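Local coordinates for protein binary enterotoxin of Clostridium perfringens component a (Clostridium perfringens, PDB 5WTZ) that probably transfers ADP-ribose from NAD+ to actin, acting as the enzymatic component of a binary, iota-like enterotoxin, at residues I295-R300 with L362-G367; K338-T343 with L386-Y391; N134-G139 with I211-F216; K288-E293 with G367-Y372. All blocks are in the same frame, centred on the assembly; numbering follows the deposited sequence.

Contact 1: I295-R300 with L362-G367; sequences IITYRR and LHLPNG. With NAD (nicotinamide-adenine-dinucleotide), chain B.
Ile295 and Thr297 face Leu364 and Leu362 as antiparallel hydrogen-bonded pairs, with Ile296 opposite His363 in the non-hydrogen-bonded position between them. Four backbone bonds knit the strands, among them Leu362 N to Thr297 O at 2.7 Å. The local axes run 138° apart, so the pairing is antiparallel with a marked twist. Ile296 can be traced outward from the sheet. Its CB and CG2 lie near the carbonyl oxygen of Leu362, CG2 at 3.9 Å. With CG1 anti to the carbonyl carbon and chi2 at -50°, CD1 comes back over the neighbouring strand and rests 3.7 Å from His363 CA. On the other face, Ile295 CG2 lies against Leu364 CB at 3.8 Å, and Thr297 CG2 is equally close to Leu362 CD2; within each pair the side chains run side by side.

Beyond the paired part, Arg299 carries the strand into the NAD pocket. Its extended chain passes CG near the nicotinamide amide, and NH1 donates to NAD O1N at 2.9 Å. NH2 adds only weak bonds to O2A and O1N, while NE forms a salt bridge with Glu305. An arginine on this first strand that grips the diphosphate is consistent with the R of the R-S-E signature of ADP-ribosyltransferases.

Strand 295-301 is an outermost strand of the five-stranded sheet, and strand 358-364 separates it from strand 411-420. Leu362 and Leu364 pack onto Leu420 of that strand and onto Ile387 of strand 384-387.

Contact 2: K338-T343 with L386-Y391; sequences KTFIST and LIDHGY. With NAD (nicotinamide-adenine-dinucleotide), chain B.
In the three-stranded antiparallel sheet that lines the NAD pocket, strand 341-344 pairs with strand 384-387 through Ile341 and Ile387. These two form a hydrogen-bonded pair, Ile387 N reaching Ile341 O at 2.9 Å and Ile341 N returning to Ile387 O. Their side chains cross obliquely on one face, CB to CB 3.8 Å. On the opposite face Leu386 CD1 comes 3.7 Å from Ser342 OG.

Ser342 and Thr343 fit the serine-containing STS-like strand of the ADP-ribosyltransferase fold: Ser342 OG is hydrogen-bonded to Glu384, which also binds NAD, and Thr343 OG1 to Val385 O. Ahead of the strand, Thr339 OG1 accepts a bond from adenine N6A of NAD at 2.9 Å.

The chain preceding strand 341-344 is matched by the 388-390 turn. Phe340 offers one ring face to the edge of His389 in an offset edge-to-face pair, planes at 76° and centroids 5.3 Å apart. A chi1 of 66° sets His389 CG between its backbone N and carbonyl carbon. The closest ring atoms of the pair are His389 CD2 and Phe340 CE1, 3.7 Å apart. The ring edge of Phe340 meets Ile387 O in plane. At His389 ND1, 2.9 Å away and in the ring plane, lies water 1, which donates to Lys338 O. Past His389, Gly390 and Tyr391 both face Val337 in a G1 beta bulge.

Contact 3: N134-G139 with I211-F216; sequences NFIQDG and IKQLNF
The chain at Asn134 to Ile136 runs steeply across that at Ile211 to Gln213, with CA atoms 8.4 Å apart at both Asn134–Ile211 and Ile136–Gln213, too far for direct backbone pairing. The spacing reflects the start of strand 187-198, which lies between strands 134-136 and 201-211 in the five-stranded sheet of the N-terminal ADP-ribosyltransferase-like fold. Ser187 there bonds Ile211 through the backbone, and Leu188 bonds Phe135. The contact therefore bridges across an intervening strand by side chains, at the point where the chain leaves strand 201-211 for helix 220-237.

Asn134 and Gln213 carry it. Asn134 ND2 donates to Gln213 OE1 at 3.0 Å, nearly straight at 158°. The acceptor lies close to the amide plane of Asn134, whereas the donor stands well above the carbonyl plane of Gln213; the two amides are turned 87° to each other. Ile211 CD1 touches the Asn134 amide, 3.6 Å from CG, the two side chains crossing at about a right angle. The Gln213 chain is extended beyond CG, with CD anti to CA, which carries CD out toward Asn134; a chi3 of 91° then turns NE2 to within 3.4 Å of Ile136 CG1. That nitrogen also bonds Ser187 OG. Water 2 also accepts from Gln213 NE2 at 2.9 Å and donates to Asn134 O at 2.9 Å.

Contact 4: K288-E293 with G367-Y372; sequences KRKIPE and GSNAAY
Ile291 is tied by its backbone to the turn at 367-368: Gly367 N donates to Ile291 O at 2.8 Å, and Ile291 N to Ser368 O at 3.0 Å. They join two connections of the C-terminal ADP-ribosyltransferase fold, the loop from helix 272-286 into strand 295-301 and the turn from strand 358-364 into strand 370-372. The Ile291 side chain adds an apolar contact, CG1 sitting 3.7 Å from Ala370 CB with CD1 close to the same methyl.

Beside this pair of bonds, Lys290 lays its aliphatic chain over the Gly367 carbonyl, CD coming 3.2 Å from Gly367 O. The chain is extended through chi2 and chi3; a bend at the end, chi4 -71°, turns NZ back onto that same oxygen at 2.8 Å. NZ makes a second bond at 3.0 Å to Asn369 OD1, approaching from above the plane of the Asn369 amide. One ammonium thus holds both a main-chain and a side-chain oxygen of the turn. Lys290 is exposed and also touches a crystal neighbour, so its pose may partly reflect the lattice.

Further out, Gly367 has a positive phi of 98°, at which a CB would press against the carbonyl O of Asn366. Ser368 OG bonds Pro365 O, and Asn369 N bonds the hydroxyl of Tyr391. Helix 220-237 covers the other segment, with Tyr231 against Ile291 and its hydroxyl on Arg289 O. Water 3 links the two segments, accepting from Arg289 N at 2.9 Å and donating to Ala370 O at 3.2 Å.

In the fold
Contacts 1 and 2 share the NAD pocket and meet directly: Arg299 NH1 bonds Ser342 O at 2.9 Å, and Thr297 OG1 lies 2.8 Å from Thr343 OG1, a probable hydrogen bond between the two strand systems. Contact 4 shares Gly367 with contact 1, and its strand 370-372 is the neighbour of strand 384-387 in the three-stranded array of contact 2, Leu386 N to Ala371 O 2.9 Å; the side chain of Ala370 is about 12 Å from NAD. Contact 3, in the N-terminal half, belongs to the interface between the two related folds. It joins contact 1 through Ile296 N and Leu214 O, 2.9 Å, and Tyr298 OH and Asn215 OD1, 2.6 Å, with the side chain of Asn215 about 14 Å from NAD.

Contact 1: I295-R300 with L362-G367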
# COMPACT_ATOMS: atom_id res chain seq x y z
N ILE A 295 -7.90 -7.28 4.13
CA ILE A 295 -6.92 -6.70 5.04
C ILE A 295 -5.57 -6.58 4.31
O ILE A 295 -5.26 -7.36 3.40
CB ILE A 295 -6.79 -7.55 6.35
CG1 ILE A 295 -6.01 -6.78 7.43
CG2 ILE A 295 -6.22 -8.95 6.08
CD1 ILE A 295 -6.12 -7.40 8.84
N ILE A 296 -4.81 -5.56 4.68
CA ILE A 296 -3.42 -5.44 4.24
C ILE A 296 -2.51 -6.14 5.26
O ILE A 296 -2.64 -5.91 6.47
CB ILE A 296 -3.00 -3.96 4.08
CG1 ILE A 296 -3.84 -3.27 2.98
CG2 ILE A 296 -1.50 -3.88 3.81
CD1 ILE A 296 -3.88 -4.06 1.65
N THR A 297 -1.60 -6.99 4.80
CA THR A 297 -0.61 -7.58 5.71
C THR A 297 0.79 -7.49 5.08
O THR A 297 0.92 -7.18 3.90
CB THR A 297 -0.96 -9.03 6.07
OG1 THR A 297 -0.17 -9.44 7.20
CG2 THR A 297 -0.78 -10.00 4.87
N TYR A 298 1.82 -7.75 5.87
CA TYR A 298 3.21 -7.46 5.48
C TYR A 298 4.16 -8.65 5.66
O TYR A 298 3.93 -9.53 6.47
CB TYR A 298 3.76 -6.28 6.29
CG TYR A 298 2.96 -4.99 6.16
CD1 TYR A 298 1.86 -4.73 6.99
CD2 TYR A 298 3.30 -4.03 5.20
CE1 TYR A 298 1.13 -3.55 6.87
CE2 TYR A 298 2.58 -2.85 5.07
CZ TYR A 298 1.50 -2.63 5.89
OH TYR A 298 0.81 -1.45 5.75
N ARG A 299 5.27 -8.64 4.93
CA ARG A 299 6.26 -9.70 5.10
C ARG A 299 7.63 -9.16 4.75
O ARG A 299 7.80 -8.52 3.72
CB ARG A 299 5.93 -10.92 4.22
CG ARG A 299 6.95 -12.06 4.38
CD ARG A 299 6.56 -13.32 3.58
NE ARG A 299 7.75 -14.15 3.43
CZ ARG A 299 8.28 -14.87 4.42
NH1 ARG A 299 7.69 -14.92 5.61
NH2 ARG A 299 9.39 -15.57 4.21
N ARG A 300 8.59 -9.40 5.64
CA ARG A 300 10.00 -9.16 5.34
C ARG A 300 10.50 -10.40 4.63
O ARG A 300 10.63 -11.47 5.23
CB ARG A 300 10.77 -8.86 6.62
CG ARG A 300 10.18 -7.66 7.39
CD ARG A 300 10.15 -6.41 6.50
NE ARG A 300 9.41 -5.27 7.06
CZ ARG A 300 9.92 -4.04 7.18
NH1 ARG A 300 11.17 -3.80 6.85
NH2 ARG A 300 9.19 -3.05 7.67
N LEU A 362 0.91 -6.93 1.21
CA LEU A 362 -0.02 -7.87 0.60
C LEU A 362 -1.48 -7.52 0.86
O LEU A 362 -1.90 -7.37 2.01
CB LEU A 362 0.26 -9.28 1.13
CG LEU A 362 -0.62 -10.41 0.58
CD1 LEU A 362 -0.39 -10.66 -0.96
CD2 LEU A 362 -0.43 -11.67 1.43
N HIS A 363 -2.24 -7.41 -0.22
CA HIS A 363 -3.70 -7.29 -0.15
C HIS A 363 -4.27 -8.69 0.01
O HIS A 363 -4.26 -9.47 -0.94
CB HIS A 363 -4.26 -6.62 -1.41
CG HIS A 363 -5.75 -6.44 -1.39
ND1 HIS A 363 -6.48 -6.16 -2.53
CD2 HIS A 363 -6.65 -6.51 -0.38
CE1 HIS A 363 -7.76 -6.07 -2.22
NE2 HIS A 363 -7.89 -6.28 -0.92
N LEU A 364 -4.74 -8.99 1.22
CA LEU A 364 -5.23 -10.31 1.60
C LEU A 364 -6.76 -10.31 1.57
O LEU A 364 -7.40 -9.74 2.46
CB LEU A 364 -4.72 -10.68 3.00
CG LEU A 364 -5.04 -12.07 3.57
CD1 LEU A 364 -4.51 -13.13 2.62
CD2 LEU A 364 -4.43 -12.25 4.95
N PRO A 365 -7.35 -10.96 0.55
CA PRO A 365 -8.80 -10.82 0.38
C PRO A 365 -9.65 -11.56 1.42
O PRO A 365 -9.25 -12.59 1.96
CB PRO A 365 -9.05 -11.41 -1.01
CG PRO A 365 -7.73 -11.45 -1.68
CD PRO A 365 -6.73 -11.65 -0.58
N ASN A 366 -10.81 -10.98 1.69
CA ASN A 366 -11.95 -11.69 2.26
C ASN A 366 -12.02 -13.10 1.68
O ASN A 366 -12.00 -13.26 0.47
CB ASN A 366 -13.24 -10.91 1.95
CG ASN A 366 -14.46 -11.47 2.63
OD1 ASN A 366 -14.57 -12.68 2.86
ND2 ASN A 366 -15.42 -10.59 2.92
N GLY A 367 -12.09 -14.11 2.54
CA GLY A 367 -12.25 -15.48 2.07
C GLY A 367 -10.97 -16.30 1.96
O GLY A 367 -11.03 -17.52 1.73
PA NAD B . 10.30 -18.66 6.11
O1A NAD B . 10.26 -20.16 6.29
O2A NAD B . 9.20 -17.96 5.36
O5B NAD B . 11.68 -18.23 5.40
C5B NAD B . 12.93 -18.86 5.67
C4B NAD B . 13.85 -18.71 4.47
O4B NAD B . 13.25 -19.40 3.37
C3B NAD B . 14.02 -17.25 4.07
O3B NAD B . 15.37 -17.05 3.63
C2B NAD B . 13.05 -17.09 2.91
O2B NAD B . 13.46 -16.09 1.97
C1B NAD B . 13.02 -18.48 2.29
N9A NAD B . 11.69 -18.73 1.70
C8A NAD B . 10.51 -18.69 2.33
N7A NAD B . 9.49 -18.95 1.46
C5A NAD B . 10.04 -19.15 0.26
C6A NAD B . 9.55 -19.47 -1.09
N6A NAD B . 8.23 -19.63 -1.32
N1A NAD B . 10.46 -19.58 -2.09
C2A NAD B . 11.78 -19.43 -1.87
N3A NAD B . 12.30 -19.16 -0.66
C4A NAD B . 11.49 -19.00 0.42
O3 NAD B . 10.38 -18.03 7.58
PN NAD B . 10.79 -16.53 8.02
O1N NAD B . 9.72 -15.59 7.50
O2N NAD B . 12.25 -16.32 7.70
O5D NAD B . 10.65 -16.71 9.61
C5D NAD B . 9.45 -17.19 10.22
C4D NAD B . 9.50 -16.90 11.71
O4D NAD B . 9.28 -15.51 11.92
C3D NAD B . 8.36 -17.60 12.42
O3D NAD B . 8.72 -17.74 13.80
C2D NAD B . 7.22 -16.60 12.29
O2D NAD B . 6.28 -16.74 13.36
C1D NAD B . 7.93 -15.25 12.30
N1N NAD B . 7.35 -14.26 11.37
C2N NAD B . 8.07 -13.78 10.33
C3N NAD B . 7.50 -12.84 9.46
C7N NAD B . 8.27 -12.27 8.30
O7N NAD B . 9.20 -12.90 7.76
N7N NAD B . 7.93 -11.06 7.92
C4N NAD B . 6.21 -12.38 9.66
C5N NAD B . 5.49 -12.89 10.73
C6N NAD B . 6.09 -13.83 11.57

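Contact 2: K338-T343 with L386-Y391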
# COMPACT_ATOMS: atom_id res chain seq x y z
N LYS A 338 4.57 -22.00 -2.88
CA LYS A 338 4.41 -23.37 -2.41
C LYS A 338 4.40 -23.45 -0.88
O LYS A 338 3.88 -24.40 -0.30
CB LYS A 338 5.52 -24.26 -2.97
CG LYS A 338 5.59 -24.28 -4.50
CD LYS A 338 6.71 -25.17 -5.02
CE LYS A 338 6.34 -26.64 -4.87
NZ LYS A 338 7.36 -27.55 -5.46
N THR A 339 4.97 -22.44 -0.23
CA THR A 339 5.18 -22.44 1.21
C THR A 339 3.98 -21.88 1.97
O THR A 339 3.13 -21.22 1.37
CB THR A 339 6.43 -21.60 1.56
OG1 THR A 339 6.40 -20.39 0.79
CG2 THR A 339 7.73 -22.37 1.26
N PHE A 340 3.90 -22.16 3.28
CA PHE A 340 3.04 -21.36 4.14
C PHE A 340 3.66 -19.97 4.16
O PHE A 340 4.89 -19.83 4.11
CB PHE A 340 2.95 -21.90 5.58
CG PHE A 340 2.31 -23.26 5.71
CD1 PHE A 340 0.93 -23.42 5.56
CD2 PHE A 340 3.07 -24.37 5.98
CE1 PHE A 340 0.34 -24.66 5.68
CE2 PHE A 340 2.49 -25.63 6.11
CZ PHE A 340 1.11 -25.77 5.94
N ILE A 341 2.82 -18.95 4.27
CA ILE A 341 3.30 -17.57 4.29
C ILE A 341 3.13 -16.92 5.67
O ILE A 341 2.00 -16.63 6.10
CB ILE A 341 2.60 -16.69 3.25
CG1 ILE A 341 2.44 -17.43 1.92
CG2 ILE A 341 3.39 -15.36 3.09
CD1 ILE A 341 1.70 -16.61 0.86
N SER A 342 4.25 -16.72 6.36
CA SER A 342 4.29 -15.94 7.60
C SER A 342 4.25 -14.43 7.30
O SER A 342 5.18 -13.85 6.71
CB SER A 342 5.53 -16.30 8.43
OG SER A 342 5.32 -17.50 9.17
N THR A 343 3.16 -13.80 7.71
CA THR A 343 2.99 -12.36 7.50
C THR A 343 2.70 -11.68 8.82
O THR A 343 2.26 -12.33 9.77
CB THR A 343 1.85 -12.00 6.51
OG1 THR A 343 0.58 -12.09 7.17
CG2 THR A 343 1.86 -12.90 5.28
N LEU A 386 -0.91 -16.10 9.37
CA LEU A 386 -0.29 -17.21 8.66
C LEU A 386 -1.20 -17.67 7.52
O LEU A 386 -2.36 -18.00 7.74
CB LEU A 386 0.00 -18.37 9.62
CG LEU A 386 0.72 -19.61 9.08
CD1 LEU A 386 2.10 -19.20 8.55
CD2 LEU A 386 0.86 -20.68 10.16
N ILE A 387 -0.67 -17.70 6.31
CA ILE A 387 -1.46 -17.99 5.12
C ILE A 387 -1.19 -19.42 4.65
O ILE A 387 -0.03 -19.87 4.72
CB ILE A 387 -1.13 -16.95 3.98
CG1 ILE A 387 -1.46 -15.54 4.47
CG2 ILE A 387 -1.86 -17.27 2.69
CD1 ILE A 387 -0.99 -14.40 3.55
N ASP A 388 -2.24 -20.13 4.21
CA ASP A 388 -2.14 -21.50 3.74
C ASP A 388 -1.17 -21.63 2.56
O ASP A 388 -0.96 -20.67 1.80
CB ASP A 388 -3.54 -22.04 3.37
CG ASP A 388 -3.62 -23.57 3.40
OD1 ASP A 388 -2.69 -24.25 3.90
OD2 ASP A 388 -4.65 -24.12 2.92
N HIS A 389 -0.57 -22.80 2.41
CA HIS A 389 0.32 -23.02 1.28
C HIS A 389 -0.46 -23.07 -0.04
O HIS A 389 -1.66 -23.36 -0.05
CB HIS A 389 1.12 -24.31 1.48
CG HIS A 389 0.28 -25.55 1.46
ND1 HIS A 389 0.28 -26.43 0.41
CD2 HIS A 389 -0.58 -26.05 2.38
CE1 HIS A 389 -0.54 -27.43 0.68
NE2 HIS A 389 -1.08 -27.23 1.87
N GLY A 390 0.21 -22.76 -1.14
CA GLY A 390 -0.36 -23.01 -2.45
C GLY A 390 -1.15 -21.88 -3.08
O GLY A 390 -1.88 -22.10 -4.04
N TYR A 391 -1.04 -20.68 -2.53
CA TYR A 391 -1.63 -19.49 -3.17
C TYR A 391 -0.59 -18.90 -4.11
O TYR A 391 0.46 -19.50 -4.32
CB TYR A 391 -2.06 -18.45 -2.14
CG TYR A 391 -3.39 -18.73 -1.44
CD1 TYR A 391 -4.61 -18.61 -2.11
CD2 TYR A 391 -3.42 -19.06 -0.08
CE1 TYR A 391 -5.83 -18.85 -1.46
CE2 TYR A 391 -4.62 -19.30 0.58
CZ TYR A 391 -5.82 -19.18 -0.11
OH TYR A 391 -7.01 -19.41 0.57
PA NAD B . 10.30 -18.66 6.11
O1A NAD B . 10.26 -20.16 6.29
O2A NAD B . 9.20 -17.96 5.36
O5B NAD B . 11.68 -18.23 5.40
C5B NAD B . 12.93 -18.86 5.67
C4B NAD B . 13.85 -18.71 4.47
O4B NAD B . 13.25 -19.40 3.37
C3B NAD B . 14.02 -17.25 4.07
O3B NAD B . 15.37 -17.05 3.63
C2B NAD B . 13.05 -17.09 2.91
O2B NAD B . 13.46 -16.09 1.97
C1B NAD B . 13.02 -18.48 2.29
N9A NAD B . 11.69 -18.73 1.70
C8A NAD B . 10.51 -18.69 2.33
N7A NAD B . 9.49 -18.95 1.46
C5A NAD B . 10.04 -19.15 0.26
C6A NAD B . 9.55 -19.47 -1.09
N6A NAD B . 8.23 -19.63 -1.32
N1A NAD B . 10.46 -19.58 -2.09
C2A NAD B . 11.78 -19.43 -1.87
N3A NAD B . 12.30 -19.16 -0.66
C4A NAD B . 11.49 -19.00 0.42
O3 NAD B . 10.38 -18.03 7.58
PN NAD B . 10.79 -16.53 8.02
O1N NAD B . 9.72 -15.59 7.50
O2N NAD B . 12.25 -16.32 7.70
O5D NAD B . 10.65 -16.71 9.61
C5D NAD B . 9.45 -17.19 10.22
C4D NAD B . 9.50 -16.90 11.71
O4D NAD B . 9.28 -15.51 11.92
C3D NAD B . 8.36 -17.60 12.42
O3D NAD B . 8.72 -17.74 13.80
C2D NAD B . 7.22 -16.60 12.29
O2D NAD B . 6.28 -16.74 13.36
C1D NAD B . 7.93 -15.25 12.30
N1N NAD B . 7.35 -14.26 11.37
C2N NAD B . 8.07 -13.78 10.33
C3N NAD B . 7.50 -12.84 9.46
C7N NAD B . 8.27 -12.27 8.30
O7N NAD B . 9.20 -12.90 7.76
N7N NAD B . 7.93 -11.06 7.92
C4N NAD B . 6.21 -12.38 9.66
C5N NAD B . 5.49 -12.89 10.73
C6N NAD B . 6.09 -13.83 11.57
O HOH W 1 2.36 -26.18 -1.63

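Contact 3: N134-G139 with I211-F216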
# COMPACT_ATOMS: atom_id res chain seq x y z
N ASN A 134 -6.24 -2.81 -5.78
CA ASN A 134 -6.34 -1.59 -4.98
C ASN A 134 -4.95 -1.01 -4.84
O ASN A 134 -4.05 -1.67 -4.29
CB ASN A 134 -6.95 -1.87 -3.61
CG ASN A 134 -8.42 -2.29 -3.68
OD1 ASN A 134 -9.13 -1.96 -4.62
ND2 ASN A 134 -8.86 -3.01 -2.66
N PHE A 135 -4.75 0.21 -5.37
CA PHE A 135 -3.43 0.84 -5.39
C PHE A 135 -3.24 1.73 -4.16
O PHE A 135 -3.80 2.82 -4.06
CB PHE A 135 -3.21 1.66 -6.67
CG PHE A 135 -3.02 0.81 -7.90
CD1 PHE A 135 -1.80 0.20 -8.17
CD2 PHE A 135 -4.08 0.59 -8.78
CE1 PHE A 135 -1.63 -0.60 -9.31
CE2 PHE A 135 -3.92 -0.21 -9.92
CZ PHE A 135 -2.69 -0.80 -10.18
N ILE A 136 -2.44 1.24 -3.22
CA ILE A 136 -2.21 1.95 -1.98
C ILE A 136 -1.48 3.27 -2.24
O ILE A 136 -0.47 3.31 -2.94
CB ILE A 136 -1.41 1.05 -0.97
CG1 ILE A 136 -2.31 -0.11 -0.51
CG2 ILE A 136 -0.94 1.87 0.23
CD1 ILE A 136 -1.58 -1.17 0.31
N GLN A 137 -2.00 4.35 -1.67
CA GLN A 137 -1.40 5.67 -1.84
C GLN A 137 -0.66 6.12 -0.58
O GLN A 137 -1.30 6.50 0.41
CB GLN A 137 -2.47 6.68 -2.23
CG GLN A 137 -3.31 6.24 -3.42
CD GLN A 137 -2.51 6.16 -4.70
OE1 GLN A 137 -1.81 7.11 -5.07
NE2 GLN A 137 -2.64 5.05 -5.42
N ASP A 138 0.67 6.11 -0.63
CA ASP A 138 1.49 6.48 0.52
C ASP A 138 1.54 7.99 0.75
O ASP A 138 1.52 8.77 -0.20
CB ASP A 138 2.92 5.96 0.36
CG ASP A 138 2.97 4.47 0.38
OD1 ASP A 138 2.70 3.90 1.46
OD2 ASP A 138 3.25 3.87 -0.67
N GLY A 139 1.61 8.39 2.01
CA GLY A 139 1.69 9.80 2.36
C GLY A 139 0.39 10.55 2.12
O GLY A 139 -0.67 9.95 1.90
N ILE A 211 -10.80 4.77 -1.85
CA ILE A 211 -11.30 3.80 -0.89
C ILE A 211 -10.34 3.69 0.28
O ILE A 211 -9.17 4.06 0.19
CB ILE A 211 -11.50 2.40 -1.50
CG1 ILE A 211 -10.15 1.76 -1.80
CG2 ILE A 211 -12.41 2.47 -2.73
CD1 ILE A 211 -10.19 0.22 -1.89
N LYS A 212 -10.85 3.17 1.39
CA LYS A 212 -10.01 2.99 2.56
C LYS A 212 -9.92 1.52 2.90
O LYS A 212 -10.93 0.89 3.24
CB LYS A 212 -10.56 3.78 3.75
CG LYS A 212 -9.59 3.89 4.92
CD LYS A 212 -10.18 4.76 6.01
CE LYS A 212 -9.19 5.82 6.45
NZ LYS A 212 -7.93 5.22 6.95
N GLN A 213 -8.73 0.97 2.79
CA GLN A 213 -8.51 -0.44 3.10
C GLN A 213 -8.16 -0.60 4.57
O GLN A 213 -7.65 0.33 5.19
CB GLN A 213 -7.38 -1.01 2.23
CG GLN A 213 -7.64 -0.93 0.72
CD GLN A 213 -6.69 -1.82 -0.05
OE1 GLN A 213 -7.00 -2.99 -0.32
NE2 GLN A 213 -5.53 -1.27 -0.42
N LEU A 214 -8.46 -1.77 5.13
CA LEU A 214 -8.08 -2.08 6.51
C LEU A 214 -6.58 -2.37 6.53
O LEU A 214 -6.10 -3.36 5.97
CB LEU A 214 -8.88 -3.25 7.07
CG LEU A 214 -8.65 -3.63 8.54
CD1 LEU A 214 -9.05 -2.52 9.48
CD2 LEU A 214 -9.38 -4.92 8.89
N ASN A 215 -5.84 -1.46 7.16
CA ASN A 215 -4.39 -1.46 7.10
C ASN A 215 -3.88 -0.84 8.40
O ASN A 215 -3.94 0.37 8.57
CB ASN A 215 -3.90 -0.68 5.88
CG ASN A 215 -2.39 -0.74 5.71
OD1 ASN A 215 -1.66 -1.26 6.57
ND2 ASN A 215 -1.90 -0.18 4.60
N PHE A 216 -3.41 -1.67 9.32
CA PHE A 216 -3.08 -1.17 10.65
C PHE A 216 -1.78 -0.35 10.69
O PHE A 216 -1.62 0.48 11.59
CB PHE A 216 -3.00 -2.34 11.64
CG PHE A 216 -4.30 -3.05 11.79
CD1 PHE A 216 -5.43 -2.36 12.20
CD2 PHE A 216 -4.42 -4.40 11.50
CE1 PHE A 216 -6.65 -2.99 12.33
CE2 PHE A 216 -5.64 -5.05 11.63
CZ PHE A 216 -6.75 -4.34 12.04
O HOH W 2 -3.76 -3.11 -1.79

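Contact 4: K288-E293 with G367-Y372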
# COMPACT_ATOMS: atom_id res chain seq x y z
N LYS A 288 -10.01 -23.14 8.68
CA LYS A 288 -11.13 -23.25 9.62
C LYS A 288 -11.88 -21.92 9.83
O LYS A 288 -13.06 -21.92 10.21
CB LYS A 288 -10.65 -23.82 10.96
CG LYS A 288 -10.31 -25.31 10.86
CD LYS A 288 -9.88 -25.92 12.16
CE LYS A 288 -11.05 -26.16 13.09
NZ LYS A 288 -10.64 -27.02 14.23
N ARG A 289 -11.22 -20.80 9.58
CA ARG A 289 -11.92 -19.53 9.62
C ARG A 289 -11.31 -18.55 8.63
O ARG A 289 -10.28 -17.94 8.91
CB ARG A 289 -11.92 -18.94 11.03
CG ARG A 289 -12.64 -17.61 11.13
CD ARG A 289 -12.61 -17.07 12.55
NE ARG A 289 -13.73 -17.55 13.36
CZ ARG A 289 -14.76 -16.80 13.74
NH1 ARG A 289 -14.81 -15.52 13.40
NH2 ARG A 289 -15.73 -17.32 14.48
N LYS A 290 -11.94 -18.44 7.46
CA LYS A 290 -11.47 -17.57 6.38
C LYS A 290 -11.38 -16.13 6.82
O LYS A 290 -12.19 -15.67 7.62
CB LYS A 290 -12.40 -17.66 5.17
CG LYS A 290 -12.29 -18.97 4.41
CD LYS A 290 -13.33 -19.01 3.34
CE LYS A 290 -13.19 -20.23 2.43
NZ LYS A 290 -11.99 -20.12 1.55
N ILE A 291 -10.37 -15.43 6.31
CA ILE A 291 -10.23 -13.99 6.55
C ILE A 291 -11.58 -13.30 6.29
O ILE A 291 -12.13 -13.39 5.20
CB ILE A 291 -9.12 -13.40 5.65
CG1 ILE A 291 -7.76 -14.00 6.02
CG2 ILE A 291 -9.07 -11.88 5.75
CD1 ILE A 291 -7.17 -13.46 7.31
N PRO A 292 -12.14 -12.64 7.33
CA PRO A 292 -13.52 -12.12 7.33
C PRO A 292 -13.74 -10.80 6.56
O PRO A 292 -14.90 -10.46 6.32
CB PRO A 292 -13.79 -11.90 8.82
CG PRO A 292 -12.46 -11.53 9.36
CD PRO A 292 -11.48 -12.42 8.62
N GLU A 293 -12.66 -10.09 6.23
CA GLU A 293 -12.72 -8.84 5.46
C GLU A 293 -11.34 -8.58 4.87
O GLU A 293 -10.33 -9.01 5.45
CB GLU A 293 -13.13 -7.66 6.34
CG GLU A 293 -12.12 -7.36 7.44
CD GLU A 293 -12.63 -6.33 8.43
OE1 GLU A 293 -13.15 -5.29 7.98
OE2 GLU A 293 -12.54 -6.58 9.65
N GLY A 367 -12.09 -14.11 2.54
CA GLY A 367 -12.25 -15.48 2.07
C GLY A 367 -10.97 -16.30 1.96
O GLY A 367 -11.03 -17.52 1.73
N SER A 368 -9.83 -15.65 2.12
CA SER A 368 -8.53 -16.34 2.12
C SER A 368 -8.38 -17.35 3.26
O SER A 368 -8.79 -17.10 4.40
CB SER A 368 -7.39 -15.31 2.18
OG SER A 368 -7.46 -14.43 1.07
N ASN A 369 -7.76 -18.49 2.98
CA ASN A 369 -7.49 -19.45 4.04
C ASN A 369 -6.23 -19.04 4.80
O ASN A 369 -5.11 -19.39 4.41
CB ASN A 369 -7.36 -20.88 3.48
CG ASN A 369 -8.66 -21.38 2.88
OD1 ASN A 369 -9.74 -21.03 3.36
ND2 ASN A 369 -8.58 -22.20 1.83
N ALA A 370 -6.44 -18.28 5.87
CA ALA A 370 -5.38 -17.68 6.68
C ALA A 370 -5.93 -17.42 8.06
O ALA A 370 -7.15 -17.31 8.23
CB ALA A 370 -4.87 -16.34 6.04
N ALA A 371 -5.05 -17.36 9.07
CA ALA A 371 -5.50 -17.09 10.43
C ALA A 371 -4.57 -16.12 11.16
O ALA A 371 -3.36 -16.10 10.90
CB ALA A 371 -5.63 -18.39 11.23
N TYR A 372 -5.15 -15.31 12.05
CA TYR A 372 -4.36 -14.49 12.97
C TYR A 372 -3.91 -15.40 14.09
O TYR A 372 -4.63 -15.60 15.08
CB TYR A 372 -5.18 -13.32 13.51
CG TYR A 372 -4.40 -12.31 14.33
CD1 TYR A 372 -4.15 -12.52 15.69
CD2 TYR A 372 -3.96 -11.14 13.75
CE1 TYR A 372 -3.44 -11.57 16.44
CE2 TYR A 372 -3.27 -10.19 14.49
CZ TYR A 372 -3.01 -10.41 15.83
OH TYR A 372 -2.32 -9.45 16.52
O HOH W 3 -8.46 -20.15 8.99